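PDB 3PU2: activator of Hsp90 ATPase homologue 1/2-like C-terminal domain-containing protein from Rhodobacter sphaeroides, which is of unknown function but belongs to the AHA1 family of the SRPBCC superfamily and is a putative activator of the Hsp90 ATPase. Local coordinates for residues H91-D96 with G102-T107; V123-A126 with A130-A133. One frame throughout, in Å; residues are numbered along the deposited sequence.

Interaction 1 (H91-D96 with G102-T107); sequences HSELYD and GETLVT
Gly102 meets the side chain of Leu94 through its carbonyl group: methyl CD1 of Leu94 lies 3.7 Å from Gly102 O. Leu94 brings that methyl there with CG anti to the backbone N (chi1 -180°). Gly102 has backbone angles (phi 148°) that a residue with a side chain would rarely adopt, because its CB would come too near the carbonyl oxygen of the residue before. Glu103 runs extended toward Ser92, with OE2 3.6 Å from Ser92 CB; the hydroxyl OG of Ser92 is instead hydrogen-bonded to the backbone N of Arg79 on the adjoining strand. At Thr104 the backbones pair closely with Glu93: Thr104 N bonds to Glu93 O (2.8 Å), and Thr104 O receives Glu93 N at 2.7 Å. OG1 of Thr104 lies 3.4 Å from Glu93 CB and adds a weak bond to Glu93 O, which therefore takes two donors from one residue. Leu105 faces Ser92 in a non-hydrogen-bonded antiparallel pair, and its side chain passes on to Ile81 and Ile90. Val106 N reaches His91 O at 2.9 Å, and His91 N returns a bond to Val106 O. On the face shared with Glu93 and Thr104, CB of Val106 sits over one face of the His91 imidazole, offset toward its rim, in a CH-pi contact 4.1 Å from the centroid of that ring. Methyl CG2 of Val106 also lies 4.0 Å from CG of Glu93, and the same CG lies in plane at the edge of the His91 ring. The chemistry is therefore divided: paired amides fix the alignment of this antiparallel hairpin, while apolar carbon packs against the imidazole and the aliphatic part of Glu93.

Interaction 2 (V123-A126 with A130-A133); sequences VDYA and ARDA
Tyr125 and Arg131 meet through the aromatic ring and the aliphatic root of the arginine, with CD2 of Tyr125 3.5 Å from CG of Arg131. The two side chains cross at about a right angle, and the ring and guanidinium planes stand 75° apart; the contact is made by methylene carbon, well short of the charged end. CB of Arg131 is also near, 4.0 Å from CD2 of Tyr125, and CA of Arg131 lies 3.9 Å from Tyr125 CG, so the ring base rests on the helix backbone as well. Beside this, methylene CB of Tyr125 and methyl CB of Ala130 pack at 4.2 Å, while Ala130 O comes obliquely to the ring, 4.1 Å from CD1 of Tyr125. Ala126 adds a loose contact from its backbone N to the methyl of Ala130. The CA–CB bond of Tyr125 points toward the helix, and CG anti to the carbonyl carbon (chi1 -67°) sets CD2 beside CG of Arg131. Replacing Tyr125 by alanine is likely to leave the CG methylene of Arg131 without its aromatic neighbour and to open a gap between the strand end and the helix. Further out, Leu15 touches both Tyr125 and Arg131, and a backbone hydrogen bond with Thr13 holds the tyrosine beside the start of the neighbouring strand 14-21. Arg131 is bent at chi2 and chi3, and its NH2 makes a weak hydrogen bond to Ser11 O; a weak bond from Ala130 N to Thr127 OG1 lies at the start of the helix. The arrangement is a short strand-to-helix connection, in which the first turn of helix 130-135 folds back on the residues that leave strand 116-124 of the antiparallel sheet in this Bet v 1-like fold.

In the fold
Following the chain from its N terminus, strand 88-93 comes first; interaction 1 then closes the hairpin loop by pairing it with the start of strand 104-113. The chain runs on through that strand and back along strand 116-124, and interaction 2 closes a second, shorter loop where helix 130-135 follows. The two contacts are in series, neither nested nor crossed, with centres about 10 Å apart. They meet across neighbouring strands of the sheet: Leu105 O probably accepts a hydrogen bond from Asp124 N, and CG2 of Thr104 packs on CD1 of Tyr125. Thus three consecutive antiparallel strands are tied together and connected to the short helix.

Interaction 1 (H91-D96 with G102-T107)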
loop_
_atom_site.group_PDB
_atom_site.type_symbol
_atom_site.label_atom_id
_atom_site.label_comp_id
_atom_site.label_asym_id
_atom_site.label_seq_id
_atom_site.Cartn_x
_atom_site.Cartn_y
_atom_site.Cartn_z
ATOM N N HIS A 91 8.865 1.446 -4.377
ATOM C CA HIS A 91 9.134 0.065 -4.705
ATOM C C HIS A 91 8.325 -0.301 -5.912
ATOM O O HIS A 91 7.388 0.409 -6.295
ATOM C CB HIS A 91 8.781 -0.873 -3.551
ATOM C CG HIS A 91 7.314 -0.965 -3.254
ATOM N ND1 HIS A 91 6.709 -0.242 -2.247
ATOM C CD2 HIS A 91 6.337 -1.715 -3.817
ATOM C CE1 HIS A 91 5.424 -0.545 -2.201
ATOM N NE2 HIS A 91 5.173 -1.437 -3.144
ATOM N N SER A 92 8.702 -1.402 -6.530
ATOM C CA SER A 92 7.976 -1.871 -7.687
ATOM C C SER A 92 7.014 -2.927 -7.147
ATOM O O SER A 92 7.217 -3.438 -6.048
ATOM C CB SER A 92 8.957 -2.484 -8.686
ATOM O OG SER A 92 9.808 -3.424 -8.044
ATOM N N GLU A 93 5.954 -3.219 -7.893
ATOM C CA GLU A 93 5.002 -4.243 -7.492
ATOM C C GLU A 93 4.632 -5.015 -8.738
ATOM O O GLU A 93 4.563 -4.449 -9.832
ATOM C CB GLU A 93 3.728 -3.639 -6.911
ATOM C CG GLU A 93 3.703 -3.398 -5.417
ATOM C CD GLU A 93 2.268 -3.253 -4.888
ATOM O OE1 GLU A 93 1.327 -3.164 -5.713
ATOM O OE2 GLU A 93 2.079 -3.230 -3.648
ATOM N N LEU A 94 4.407 -6.310 -8.570
ATOM C CA LEU A 94 3.996 -7.162 -9.670
ATOM C C LEU A 94 3.211 -8.351 -9.133
ATOM O O LEU A 94 3.774 -9.208 -8.457
ATOM C CB LEU A 94 5.205 -7.665 -10.454
ATOM C CG LEU A 94 4.815 -8.573 -11.630
ATOM C CD1 LEU A 94 3.915 -7.832 -12.598
ATOM C CD2 LEU A 94 6.069 -9.019 -12.351
ATOM N N TYR A 95 1.904 -8.371 -9.411
ATOM C CA TYR A 95 1.066 -9.498 -8.980
ATOM C C TYR A 95 1.140 -10.567 -10.059
ATOM O O TYR A 95 2.170 -10.704 -10.742
ATOM C CB TYR A 95 -0.425 -9.115 -8.825
ATOM C CG TYR A 95 -0.789 -8.088 -7.792
ATOM C CD1 TYR A 95 -0.574 -6.730 -8.025
ATOM C CD2 TYR A 95 -1.444 -8.463 -6.621
ATOM C CE1 TYR A 95 -1.016 -5.760 -7.112
ATOM C CE2 TYR A 95 -1.891 -7.507 -5.699
ATOM C CZ TYR A 95 -1.677 -6.156 -5.949
ATOM O OH TYR A 95 -2.113 -5.198 -5.046
ATOM N N ASP A 96 -0.001 -11.233 -10.270
ATOM C CA ASP A 96 -0.152 -12.300 -11.257
ATOM C C ASP A 96 -1.570 -12.373 -11.829
ATOM O O ASP A 96 -2.221 -13.414 -11.692
ATOM C CB ASP A 96 0.183 -13.616 -10.592
ATOM C CG ASP A 96 1.579 -13.630 -10.033
ATOM O OD1 ASP A 96 2.501 -13.894 -10.823
ATOM O OD2 ASP A 96 1.758 -13.361 -8.823
ATOM N N GLY A 102 0.711 -5.269 -15.321
ATOM C CA GLY A 102 2.111 -5.176 -15.714
ATOM C C GLY A 102 2.855 -4.742 -14.457
ATOM O O GLY A 102 2.223 -4.584 -13.401
ATOM N N GLU A 103 4.167 -4.540 -14.535
ATOM C CA GLU A 103 4.901 -4.116 -13.339
ATOM C C GLU A 103 4.534 -2.673 -12.993
ATOM O O GLU A 103 4.484 -1.827 -13.875
ATOM C CB GLU A 103 6.417 -4.232 -13.557
ATOM C CG GLU A 103 7.233 -4.207 -12.251
ATOM C CD GLU A 103 8.650 -4.765 -12.410
ATOM O OE1 GLU A 103 8.823 -5.788 -13.114
ATOM O OE2 GLU A 103 9.595 -4.195 -11.819
ATOM N N THR A 104 4.269 -2.385 -11.723
ATOM C CA THR A 104 3.907 -1.022 -11.334
ATOM C C THR A 104 4.897 -0.408 -10.349
ATOM O O THR A 104 5.585 -1.124 -9.601
ATOM C CB THR A 104 2.494 -0.971 -10.676
ATOM O OG1 THR A 104 2.492 -1.736 -9.466
ATOM C CG2 THR A 104 1.438 -1.540 -11.615
ATOM N N LEU A 105 4.972 0.920 -10.338
ATOM C CA LEU A 105 5.871 1.603 -9.405
ATOM C C LEU A 105 5.022 2.399 -8.422
ATOM O O LEU A 105 4.263 3.289 -8.821
ATOM C CB LEU A 105 6.812 2.548 -10.139
ATOM C CG LEU A 105 7.970 3.048 -9.274
ATOM C CD1 LEU A 105 9.134 2.069 -9.369
ATOM C CD2 LEU A 105 8.399 4.426 -9.749
ATOM N N VAL A 106 5.178 2.081 -7.141
ATOM C CA VAL A 106 4.409 2.693 -6.074
ATOM C C VAL A 106 5.199 3.662 -5.225
ATOM O O VAL A 106 6.250 3.318 -4.699
ATOM C CB VAL A 106 3.866 1.611 -5.157
ATOM C CG1 VAL A 106 2.966 2.219 -4.130
ATOM C CG2 VAL A 106 3.133 0.569 -5.978
ATOM N N THR A 107 4.663 4.863 -5.054
ATOM C CA THR A 107 5.338 5.904 -4.286
ATOM C C THR A 107 4.552 6.330 -3.047
ATOM O O THR A 107 3.403 6.741 -3.141
ATOM C CB THR A 107 5.560 7.147 -5.179
ATOM O OG1 THR A 107 6.033 6.727 -6.468
ATOM C CG2 THR A 107 6.569 8.103 -4.548
#

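Interaction 2 (V123-A126 with A130-A133)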
loop_
_atom_site.group_PDB
_atom_site.type_symbol
_atom_site.label_atom_id
_atom_site.label_comp_id
_atom_site.label_asym_id
_atom_site.label_seq_id
_atom_site.Cartn_x
_atom_site.Cartn_y
_atom_site.Cartn_z
ATOM N N VAL A 123 0.680 5.423 -7.938
ATOM C CA VAL A 123 1.013 4.186 -8.615
ATOM C C VAL A 123 1.136 4.492 -10.096
ATOM O O VAL A 123 0.170 4.937 -10.715
ATOM C CB VAL A 123 -0.090 3.117 -8.391
ATOM C CG1 VAL A 123 0.322 1.796 -9.003
ATOM C CG2 VAL A 123 -0.336 2.939 -6.918
ATOM N N ASP A 124 2.329 4.292 -10.655
ATOM C CA ASP A 124 2.535 4.533 -12.075
ATOM C C ASP A 124 2.383 3.187 -12.753
ATOM O O ASP A 124 3.022 2.214 -12.353
ATOM C CB ASP A 124 3.937 5.086 -12.357
ATOM C CG ASP A 124 4.114 6.515 -11.885
ATOM O OD1 ASP A 124 3.257 7.368 -12.221
ATOM O OD2 ASP A 124 5.123 6.781 -11.190
ATOM N N TYR A 125 1.541 3.139 -13.776
ATOM C CA TYR A 125 1.269 1.918 -14.527
ATOM C C TYR A 125 2.026 1.839 -15.852
ATOM O O TYR A 125 2.536 2.845 -16.349
ATOM C CB TYR A 125 -0.244 1.803 -14.754
ATOM C CG TYR A 125 -1.003 1.581 -13.463
ATOM C CD1 TYR A 125 -1.117 0.299 -12.906
ATOM C CD2 TYR A 125 -1.534 2.652 -12.748
ATOM C CE1 TYR A 125 -1.731 0.095 -11.671
ATOM C CE2 TYR A 125 -2.148 2.453 -11.504
ATOM C CZ TYR A 125 -2.231 1.173 -10.979
ATOM O OH TYR A 125 -2.747 0.976 -9.735
ATOM N N ALA A 126 2.095 0.635 -16.412
ATOM C CA ALA A 126 2.809 0.392 -17.668
ATOM C C ALA A 126 2.245 1.195 -18.817
ATOM O O ALA A 126 2.926 2.028 -19.407
ATOM C CB ALA A 126 2.756 -1.080 -18.021
ATOM N N ALA A 130 -3.558 -0.129 -18.762
ATOM C CA ALA A 130 -3.253 -0.947 -17.590
ATOM C C ALA A 130 -3.801 -0.153 -16.418
ATOM O O ALA A 130 -4.243 -0.708 -15.417
ATOM C CB ALA A 130 -1.750 -1.124 -17.434
ATOM N N ARG A 131 -3.760 1.164 -16.569
ATOM C CA ARG A 131 -4.259 2.089 -15.568
ATOM C C ARG A 131 -5.777 1.991 -15.682
ATOM O O ARG A 131 -6.504 2.283 -14.732
ATOM C CB ARG A 131 -3.780 3.508 -15.906
ATOM C CG ARG A 131 -3.746 4.490 -14.751
ATOM C CD ARG A 131 -5.133 4.804 -14.276
ATOM N NE ARG A 131 -5.418 6.229 -14.336
ATOM C CZ ARG A 131 -6.621 6.725 -14.586
ATOM N NH1 ARG A 131 -7.643 5.908 -14.804
ATOM N NH2 ARG A 131 -6.804 8.036 -14.615
ATOM N N ASP A 132 -6.239 1.567 -16.859
ATOM C CA ASP A 132 -7.667 1.407 -17.139
ATOM C C ASP A 132 -8.278 0.258 -16.330
ATOM O O ASP A 132 -9.097 0.478 -15.436
ATOM C CB ASP A 132 -7.888 1.145 -18.640
ATOM C CG ASP A 132 -7.850 2.420 -19.479
ATOM O OD1 ASP A 132 -7.782 2.313 -20.725
ATOM O OD2 ASP A 132 -7.901 3.527 -18.901
ATOM N N ALA A 133 -7.874 -0.968 -16.652
ATOM C CA ALA A 133 -8.383 -2.151 -15.967
ATOM C C ALA A 133 -8.380 -1.975 -14.450
ATOM O O ALA A 133 -9.262 -2.486 -13.757
ATOM C CB ALA A 133 -7.550 -3.382 -16.352
#